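Local coordinates for protein Blo t 1 allergen (Blomia tropicalis, PDB 5JT8) that is a mite allergen that probably cleaves peptide bonds as a papain-type cysteine protease, modelled here with its propeptide attached, at residues 77-80 and 81-84; 52-55 and 56-59; 213-216 and 217-220; 71-74 and 75-78. One frame throughout, in Å; residues are numbered along the deposited sequence.

Contact 1. Residues 77-80 and 81-84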
loop_
_atom_site.group_PDB
_atom_site.type_symbol
_atom_site.label_atom_id
_atom_site.label_comp_id
_atom_site.label_asym_id
_atom_site.label_seq_id
_atom_site.Cartn_x
_atom_site.Cartn_y
_atom_site.Cartn_z
ATOM N N ASP A 77 -18.757 -1.266 -0.691
ATOM C CA ASP A 77 -19.848 -2.059 -1.232
ATOM C C ASP A 77 -19.448 -3.532 -1.399
ATOM O O ASP A 77 -20.254 -4.353 -1.828
ATOM C CB ASP A 77 -20.334 -1.456 -2.558
ATOM C CG ASP A 77 -19.239 -1.380 -3.616
ATOM O OD1 ASP A 77 -18.046 -1.273 -3.251
ATOM O OD2 ASP A 77 -19.578 -1.415 -4.820
ATOM N N MET A 78 -18.214 -3.869 -1.035
ATOM C CA MET A 78 -17.771 -5.257 -1.111
ATOM C C MET A 78 -17.693 -5.891 0.276
ATOM O O MET A 78 -17.508 -5.202 1.281
ATOM C CB MET A 78 -16.408 -5.355 -1.806
ATOM C CG MET A 78 -16.348 -4.677 -3.162
ATOM S SD MET A 78 -14.727 -4.760 -3.958
ATOM C CE MET A 78 -14.945 -3.540 -5.251
ATOM N N SER A 79 -17.833 -7.209 0.329
ATOM C CA SER A 79 -17.615 -7.932 1.573
ATOM C C SER A 79 -16.117 -8.050 1.826
ATOM O O SER A 79 -15.312 -7.745 0.949
ATOM C CB SER A 79 -18.259 -9.318 1.517
ATOM O OG SER A 79 -17.732 -10.078 0.445
ATOM N N GLU A 80 -15.742 -8.495 3.020
ATOM C CA GLU A 80 -14.336 -8.679 3.342
ATOM C C GLU A 80 -13.685 -9.656 2.360
ATOM O O GLU A 80 -12.577 -9.418 1.863
ATOM C CB GLU A 80 -14.178 -9.175 4.777
ATOM C CG GLU A 80 -12.745 -9.379 5.202
ATOM C CD GLU A 80 -12.621 -9.614 6.692
ATOM O OE1 GLU A 80 -11.542 -10.067 7.140
ATOM O OE2 GLU A 80 -13.603 -9.332 7.412
ATOM N N GLN A 81 -14.391 -10.741 2.068
ATOM C CA GLN A 81 -13.928 -11.710 1.081
ATOM C C GLN A 81 -13.691 -11.051 -0.288
ATOM O O GLN A 81 -12.646 -11.252 -0.903
ATOM C CB GLN A 81 -14.941 -12.858 0.957
ATOM C CG GLN A 81 -14.331 -14.195 0.552
ATOM C CD GLN A 81 -15.348 -15.326 0.542
ATOM O OE1 GLN A 81 -16.512 -15.140 0.906
ATOM N NE2 GLN A 81 -14.906 -16.511 0.128
ATOM N N GLU A 82 -14.655 -10.250 -0.743
ATOM C CA GLU A 82 -14.602 -9.633 -2.073
ATOM C C GLU A 82 -13.483 -8.592 -2.183
ATOM O O GLU A 82 -12.688 -8.617 -3.129
ATOM C CB GLU A 82 -15.958 -8.993 -2.420
ATOM C CG GLU A 82 -17.071 -10.005 -2.698
ATOM C CD GLU A 82 -18.362 -9.365 -3.207
ATOM O OE1 GLU A 82 -18.652 -8.201 -2.852
ATOM O OE2 GLU A 82 -19.094 -10.034 -3.968
ATOM N N PHE A 83 -13.432 -7.682 -1.213
ATOM C CA PHE A 83 -12.395 -6.654 -1.147
ATOM C C PHE A 83 -10.995 -7.275 -1.184
ATOM O O PHE A 83 -10.144 -6.886 -1.989
ATOM C CB PHE A 83 -12.578 -5.815 0.119
ATOM C CG PHE A 83 -11.630 -4.657 0.226
ATOM C CD1 PHE A 83 -11.565 -3.702 -0.774
ATOM C CD2 PHE A 83 -10.822 -4.508 1.340
ATOM C CE1 PHE A 83 -10.697 -2.633 -0.670
ATOM C CE2 PHE A 83 -9.958 -3.439 1.450
ATOM C CZ PHE A 83 -9.892 -2.498 0.444
ATOM N N SER A 84 -10.767 -8.250 -0.310
ATOM C CA SER A 84 -9.510 -8.982 -0.296
ATOM C C SER A 84 -9.157 -9.511 -1.694
ATOM O O SER A 84 -8.022 -9.385 -2.142
ATOM C CB SER A 84 -9.583 -10.131 0.712
ATOM O OG SER A 84 -8.396 -10.907 0.677
#
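S79 and E82 exchange bonds across the first turn of helix 80-88, forming a capping box with S79 at the N-cap. The hydroxyl OG of S79 takes the amide N of E82 at 3.3 Å, and the carboxylate returns the favour, E82 OE1 accepting from S79 N at 3.4 Å. Both bonds are weak, though the second is fairly straight at 161°. S79 OG stands between its own N and carbonyl carbon (chi1 59°), a rotation that turns it toward the helix amides, and it also packs snugly on E82 CG at 3.2 Å. The regular helical bonds follow: F83 N to S79 O is 2.9 Å and almost linear at 175°, and S84 N reaches E80 O at 3.1 Å.

Just outside the cap, M78 lies alongside the turn. Its CB rests against E82 CB at 3.7 Å and meets F83 CB at 4.3 Å, the pairing of the residue before the N-cap with the fourth beyond it that defines a hydrophobic staple.

The second shell fixes this end in place. E82 OE1 also accepts a weak bond from H51 ND1 on helix 42-62, while M78 O is bound by R262 of helix 259-262. Farther along, S84 OG bonds Y278 and D280, and the F83 ring meets Y75 and W303, so helix 80-88 sits between the propeptide helix 42-62 and the protease domain.

Contact 2. Residues 52-55 and 56-59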
loop_
_atom_site.group_PDB
_atom_site.type_symbol
_atom_site.label_atom_id
_atom_site.label_comp_id
_atom_site.label_asym_id
_atom_site.label_seq_id
_atom_site.Cartn_x
_atom_site.Cartn_y
_atom_site.Cartn_z
ATOM N N PHE A 52 -22.975 -2.851 1.444
ATOM C CA PHE A 52 -22.826 -1.464 1.865
ATOM C C PHE A 52 -23.523 -1.191 3.190
ATOM O O PHE A 52 -22.992 -0.473 4.039
ATOM C CB PHE A 52 -23.371 -0.498 0.823
ATOM C CG PHE A 52 -23.484 0.914 1.331
ATOM C CD1 PHE A 52 -22.386 1.759 1.318
ATOM C CD2 PHE A 52 -24.681 1.387 1.850
ATOM C CE1 PHE A 52 -22.482 3.052 1.797
ATOM C CE2 PHE A 52 -24.779 2.670 2.335
ATOM C CZ PHE A 52 -23.682 3.510 2.305
ATOM N N LYS A 53 -24.730 -1.734 3.343
ATOM C CA LYS A 53 -25.510 -1.542 4.564
ATOM C C LYS A 53 -24.777 -2.128 5.771
ATOM O O LYS A 53 -24.648 -1.477 6.813
ATOM C CB LYS A 53 -26.893 -2.180 4.425
ATOM C CG LYS A 53 -27.792 -1.501 3.404
ATOM C CD LYS A 53 -29.137 -2.199 3.299
ATOM C CE LYS A 53 -30.044 -1.505 2.295
ATOM N NZ LYS A 53 -31.358 -2.193 2.165
ATOM N N GLU A 54 -24.286 -3.353 5.610
ATOM C CA GLU A 54 -23.554 -4.044 6.664
ATOM C C GLU A 54 -22.157 -3.421 6.867
ATOM O O GLU A 54 -21.591 -3.507 7.961
ATOM C CB GLU A 54 -23.446 -5.547 6.339
ATOM C CG GLU A 54 -23.653 -6.556 7.506
ATOM C CD GLU A 54 -24.959 -6.415 8.308
ATOM O OE1 GLU A 54 -25.880 -5.674 7.893
ATOM O OE2 GLU A 54 -25.069 -7.106 9.352
ATOM N N GLN A 55 -21.604 -2.793 5.828
ATOM C CA GLN A 55 -20.354 -2.046 5.994
ATOM C C GLN A 55 -20.657 -0.739 6.704
ATOM O O GLN A 55 -19.901 -0.317 7.572
ATOM C CB GLN A 55 -19.650 -1.769 4.657
ATOM C CG GLN A 55 -18.705 -2.868 4.186
ATOM C CD GLN A 55 -17.511 -3.078 5.115
ATOM O OE1 GLN A 55 -16.542 -2.313 5.097
ATOM N NE2 GLN A 55 -17.573 -4.130 5.922
ATOM N N LEU A 56 -21.768 -0.102 6.338
ATOM C CA LEU A 56 -22.204 1.106 7.030
ATOM C C LEU A 56 -22.565 0.770 8.464
ATOM O O LEU A 56 -22.312 1.550 9.384
ATOM C CB LEU A 56 -23.400 1.749 6.334
ATOM C CG LEU A 56 -23.871 3.021 7.048
ATOM C CD1 LEU A 56 -22.789 4.090 7.023
ATOM C CD2 LEU A 56 -25.149 3.545 6.449
ATOM N N LYS A 57 -23.162 -0.402 8.643
ATOM C CA LYS A 57 -23.472 -0.899 9.975
ATOM C C LYS A 57 -22.190 -1.039 10.809
ATOM O O LYS A 57 -22.126 -0.569 11.948
ATOM C CB LYS A 57 -24.206 -2.235 9.884
ATOM C CG LYS A 57 -24.760 -2.732 11.198
ATOM C CD LYS A 57 -25.403 -4.102 11.034
ATOM C CE LYS A 57 -26.146 -4.533 12.287
ATOM N NZ LYS A 57 -26.905 -5.793 12.048
ATOM N N TRP A 58 -21.167 -1.670 10.235
ATOM C CA TRP A 58 -19.895 -1.842 10.940
ATOM C C TRP A 58 -19.259 -0.498 11.296
ATOM O O TRP A 58 -18.655 -0.356 12.357
ATOM C CB TRP A 58 -18.906 -2.669 10.110
ATOM C CG TRP A 58 -17.674 -3.034 10.892
ATOM C CD1 TRP A 58 -17.451 -4.198 11.578
ATOM C CD2 TRP A 58 -16.511 -2.221 11.098
ATOM N NE1 TRP A 58 -16.220 -4.162 12.188
ATOM C CE2 TRP A 58 -15.623 -2.960 11.910
ATOM C CE3 TRP A 58 -16.129 -0.946 10.668
ATOM C CZ2 TRP A 58 -14.382 -2.463 12.302
ATOM C CZ3 TRP A 58 -14.901 -0.455 11.057
ATOM C CH2 TRP A 58 -14.040 -1.213 11.868
ATOM N N VAL A 59 -19.392 0.479 10.399
ATOM C CA VAL A 59 -18.797 1.796 10.591
ATOM C C VAL A 59 -19.432 2.530 11.766
ATOM O O VAL A 59 -18.733 2.991 12.664
ATOM C CB VAL A 59 -18.920 2.673 9.319
ATOM C CG1 VAL A 59 -18.563 4.124 9.624
ATOM C CG2 VAL A 59 -18.033 2.133 8.208
#
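L56, K57, W58 and V59 each send their amide back four residues, to F52, K53, E54 and Q55, in an unbroken run of alpha-helical bonds, of which L56 N to F52 O is 2.6 Å and V59 N to Q55 O 3.0 Å. On the solvent side, E54 and K57 run side by side and point the same way. K57 is fully extended, whereas E54 bends at its second torsion (chi2 54°), which brings its carboxylate beside the lysine chain. E54 OE2 therefore reaches K57 NZ at 3.5 Å, a salt bridge, and the same carboxylate straddles the methylene K57 CD, with OE1 and OE2 both 3.5 Å from it.

Around the helix, F52 and L56 make an apolar pair one turn apart. L56 CB lies over one face of the F52 ring, and the methyl L56 CD2 approaches F52 CE2 at 4.2 Å. V59 tucks its methyl CG2 against the backbone, 3.1 Å from Q55 O. F31 packs on this apolar side, meeting the F52 ring, and I72 touches L56 and V59. Q55 OE1 is bonded by N263, and W58 stands edge-to-face with both Y260 and Y70.

The chemistry divides the helix plainly. Its exposed ion pair rests on a single long approach and on the carboxylate lying against the lysine methylene, consistent with a modest contribution, while the F52 and L56 side is apolar.

Contact 3. Residues 213-216 and 217-220. Unlike the reference sequence in segment 213-216: D215 (reference Asn).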
loop_
_atom_site.group_PDB
_atom_site.type_symbol
_atom_site.label_atom_id
_atom_site.label_comp_id
_atom_site.label_asym_id
_atom_site.label_seq_id
_atom_site.Cartn_x
_atom_site.Cartn_y
_atom_site.Cartn_z
ATOM N N TRP A 213 -2.136 -4.343 -22.463
ATOM C CA TRP A 213 -0.949 -4.810 -23.154
ATOM C C TRP A 213 0.195 -3.825 -22.964
ATOM O O TRP A 213 0.035 -2.621 -23.189
ATOM C CB TRP A 213 -1.227 -5.008 -24.641
ATOM C CG TRP A 213 -1.579 -6.405 -24.986
ATOM C CD1 TRP A 213 -2.827 -6.948 -25.009
ATOM C CD2 TRP A 213 -0.674 -7.459 -25.357
ATOM N NE1 TRP A 213 -2.762 -8.270 -25.371
ATOM C CE2 TRP A 213 -1.453 -8.608 -25.595
ATOM C CE3 TRP A 213 0.713 -7.539 -25.518
ATOM C CZ2 TRP A 213 -0.891 -9.823 -25.992
ATOM C CZ3 TRP A 213 1.271 -8.747 -25.907
ATOM C CH2 TRP A 213 0.469 -9.871 -26.142
ATOM N N CYS A 214 1.346 -4.347 -22.550
ATOM C CA CYS A 214 2.516 -3.522 -22.288
ATOM C C CYS A 214 2.945 -2.773 -23.539
ATOM O O CYS A 214 3.072 -3.341 -24.630
ATOM C CB CYS A 214 3.677 -4.373 -21.764
ATOM S SG CYS A 214 5.256 -3.499 -21.621
ATOM N N ASP A 215 3.131 -1.474 -23.381
ATOM C CA ASP A 215 3.749 -0.693 -24.420
ATOM C C ASP A 215 5.182 -0.454 -23.979
ATOM O O ASP A 215 5.420 0.266 -23.020
ATOM C CB ASP A 215 2.998 0.620 -24.654
ATOM C CG ASP A 215 3.581 1.432 -25.803
ATOM O OD1 ASP A 215 4.739 1.169 -26.193
ATOM O OD2 ASP A 215 2.889 2.342 -26.311
ATOM N N PRO A 216 6.140 -1.081 -24.678
ATOM C CA PRO A 216 7.564 -0.878 -24.401
ATOM C C PRO A 216 8.202 0.229 -25.269
ATOM O O PRO A 216 9.293 0.692 -24.938
ATOM C CB PRO A 216 8.160 -2.247 -24.726
ATOM C CG PRO A 216 7.304 -2.713 -25.923
ATOM C CD PRO A 216 5.914 -2.136 -25.690
ATOM N N ASP A 217 7.553 0.644 -26.358
ATOM C CA ASP A 217 8.097 1.751 -27.155
ATOM C C ASP A 217 7.488 3.080 -26.715
ATOM O O ASP A 217 7.197 3.956 -27.537
ATOM C CB ASP A 217 7.890 1.554 -28.672
ATOM C CG ASP A 217 6.427 1.529 -29.083
ATOM O OD1 ASP A 217 5.649 0.734 -28.529
ATOM O OD2 ASP A 217 6.046 2.332 -29.959
ATOM N N VAL A 218 7.288 3.216 -25.408
ATOM C CA VAL A 218 6.956 4.505 -24.830
ATOM C C VAL A 218 8.248 5.255 -24.625
ATOM O O VAL A 218 9.153 4.751 -23.960
ATOM C CB VAL A 218 6.235 4.391 -23.475
ATOM C CG1 VAL A 218 5.689 5.751 -23.061
ATOM C CG2 VAL A 218 5.125 3.377 -23.548
ATOM N N GLU A 219 8.359 6.453 -25.180
ATOM C CA GLU A 219 9.539 7.232 -24.875
ATOM C C GLU A 219 9.202 8.198 -23.743
ATOM O O GLU A 219 8.093 8.189 -23.191
ATOM C CB GLU A 219 10.082 7.968 -26.109
ATOM C CG GLU A 219 11.607 8.174 -26.018
ATOM C CD GLU A 219 12.181 8.980 -27.156
ATOM O OE1 GLU A 219 11.407 9.694 -27.822
ATOM O OE2 GLU A 219 13.411 8.902 -27.382
ATOM N N GLY A 220 10.170 9.021 -23.388
ATOM C CA GLY A 220 10.060 9.834 -22.203
ATOM C C GLY A 220 11.249 9.416 -21.391
ATOM O O GLY A 220 11.797 8.335 -21.604
#
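D215 folds its side chain forward over the bend at P216, so that its atoms meet D217 and V218 one after another. Its CB comes to 3.7 Å from V218 CG2, and the carboxylate carbon CG lies closer still to that methyl, at 3.4 Å. With CG anti to the backbone N (chi1 -177°), the carboxylate extends beside its own carbonyl group and toward D217 and V218. At the tip, the two oxygens part company. OD2 stays by the same methyl, whereas OD1 accepts from D217 N at 2.9 Å; the bond is weak and strongly bent, at 120°. The placement of the D217 carboxylate near D215 OD1 is doubtful, since D217 is poorly ordered. V218 CG2 also presses on the backbone, 3.2 Å from D215 O, so this one methyl packs under both the side chain and the carbonyl of D215.

D215 differs here from the reference sequence, which has asparagine. Just before it, C214 is joined to C168 by a disulfide. V218 leans on Y205 and P216 on Y173, both in neighbouring loops. A side-chain oxygen accepting the amide two residues on is the pattern of an Asx turn, though the bond here is weak, and it lies in a surface loop of the papain-type protease domain.

Contact 4. Residues 71-74 and 75-78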
loop_
_atom_site.group_PDB
_atom_site.type_symbol
_atom_site.label_atom_id
_atom_site.label_comp_id
_atom_site.label_asym_id
_atom_site.label_seq_id
_atom_site.Cartn_x
_atom_site.Cartn_y
_atom_site.Cartn_z
ATOM N N ALA A 71 -14.770 5.209 8.600
ATOM C CA ALA A 71 -15.651 5.822 7.603
ATOM C C ALA A 71 -15.758 5.038 6.297
ATOM O O ALA A 71 -14.772 4.477 5.802
ATOM C CB ALA A 71 -15.189 7.244 7.301
ATOM N N ILE A 72 -16.979 5.012 5.765
ATOM C CA ILE A 72 -17.280 4.561 4.411
ATOM C C ILE A 72 -16.279 5.084 3.374
ATOM O O ILE A 72 -15.816 6.222 3.466
ATOM C CB ILE A 72 -18.701 5.032 4.004
ATOM C CG1 ILE A 72 -19.745 4.446 4.952
ATOM C CG2 ILE A 72 -19.009 4.683 2.555
ATOM C CD1 ILE A 72 -19.729 2.934 4.991
ATOM N N ASN A 73 -15.943 4.251 2.393
ATOM C CA ASN A 73 -15.182 4.707 1.244
ATOM C C ASN A 73 -15.618 3.992 -0.031
ATOM O O ASN A 73 -16.582 3.213 -0.024
ATOM C CB ASN A 73 -13.687 4.497 1.476
ATOM C CG ASN A 73 -13.368 3.084 1.900
ATOM O OD1 ASN A 73 -13.557 2.132 1.132
ATOM N ND2 ASN A 73 -12.880 2.934 3.131
ATOM N N GLU A 74 -14.879 4.246 -1.109
ATOM C CA GLU A 74 -15.182 3.722 -2.444
ATOM C C GLU A 74 -15.356 2.200 -2.481
ATOM O O GLU A 74 -16.025 1.661 -3.365
ATOM C CB GLU A 74 -14.074 4.133 -3.425
ATOM C CG GLU A 74 -12.715 3.500 -3.119
ATOM C CD GLU A 74 -11.659 3.802 -4.174
ATOM O OE1 GLU A 74 -11.786 3.280 -5.304
ATOM O OE2 GLU A 74 -10.707 4.560 -3.877
ATOM N N TYR A 75 -14.756 1.516 -1.517
ATOM C CA TYR A 75 -14.753 0.061 -1.500
ATOM C C TYR A 75 -15.849 -0.540 -0.621
ATOM O O TYR A 75 -15.980 -1.759 -0.545
ATOM C CB TYR A 75 -13.400 -0.449 -1.010
ATOM C CG TYR A 75 -12.218 -0.070 -1.872
ATOM C CD1 TYR A 75 -12.157 -0.450 -3.211
ATOM C CD2 TYR A 75 -11.136 0.633 -1.333
ATOM C CE1 TYR A 75 -11.076 -0.117 -3.997
ATOM C CE2 TYR A 75 -10.049 0.967 -2.110
ATOM C CZ TYR A 75 -10.020 0.589 -3.440
ATOM O OH TYR A 75 -8.930 0.916 -4.214
ATOM N N SER A 76 -16.624 0.314 0.043
ATOM C CA SER A 76 -17.554 -0.124 1.092
ATOM C C SER A 76 -18.711 -0.993 0.605
ATOM O O SER A 76 -19.561 -1.408 1.398
ATOM C CB SER A 76 -18.133 1.092 1.817
ATOM O OG SER A 76 -17.117 1.842 2.450
ATOM N N ASP A 77 -18.757 -1.266 -0.691
ATOM C CA ASP A 77 -19.848 -2.059 -1.232
ATOM C C ASP A 77 -19.448 -3.532 -1.399
ATOM O O ASP A 77 -20.254 -4.353 -1.828
ATOM C CB ASP A 77 -20.334 -1.456 -2.558
ATOM C CG ASP A 77 -19.239 -1.380 -3.616
ATOM O OD1 ASP A 77 -18.046 -1.273 -3.251
ATOM O OD2 ASP A 77 -19.578 -1.415 -4.820
ATOM N N MET A 78 -18.214 -3.869 -1.035
ATOM C CA MET A 78 -17.771 -5.257 -1.111
ATOM C C MET A 78 -17.693 -5.891 0.276
ATOM O O MET A 78 -17.508 -5.202 1.281
ATOM C CB MET A 78 -16.408 -5.355 -1.806
ATOM C CG MET A 78 -16.348 -4.677 -3.162
ATOM S SD MET A 78 -14.727 -4.760 -3.958
ATOM C CE MET A 78 -14.945 -3.540 -5.251
HETATM O O HOH W 1 -8.189 3.544 -4.130
#
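The Y75 ring has the E74 side chain laid flat over one face: E74 CG stands 3.6 Å from the ring centroid in a CH-pi contact, and the carboxylate beyond it continues parallel to the ring, the planes only 7° apart. Residues 71-77 match the GxNxFxD motif of cathepsin L-like propeptides, with A71 and Y75 in the places of glycine and phenylalanine. E74 CG sits between its own N and carbonyl carbon (chi1 66°), and the chain beyond is extended, which aligns it with the tyrosine. W303 of the protease domain meets the same ring edge-to-face, while the N73 amide, steeply turned to it, sends OD1 to Y75 CB at 3.4 Å.

The backbone makes two consecutive type I turns, N73 to S76 and Y75 to M78. The first turn is closed by S76 N to N73 O at 2.9 Å. Within it, N73 OD1 accepts from Y75 N at 3.0 Å, in the carbonyl plane and on a lone pair, an Asx turn. S76 OG reaches back to take N73 N at 2.7 Å and rests against I72 CG2 at 3.4 Å.

R262 binds Y75 O, fastening the turns to the protease. E74 OE2 is bonded by Q130 and Y75 OH to the carbonyl of G132; one water donates to both ends, 2.7 Å from E74 OE2 and likewise from Y75 OH.

From the N terminus, contact 2 comes first, on helix 42-62, then contact 4 in the loop that follows, then contact 1, where that loop enters helix 80-88. All three are local contacts: none encloses or crosses another, but contacts 4 and 1 overlap at D77 and M78. They also pack together. I72 of contact 4 fits against L56, V59 and F52 of contact 2, and Q55 CG lies 3.3 Å from S76 O, so the propeptide loop folds back onto its helix. Contact 3 stands apart, far along the chain in the protease domain, its nearest atoms about 20 Å from those of contact 4, and bends a separate surface loop.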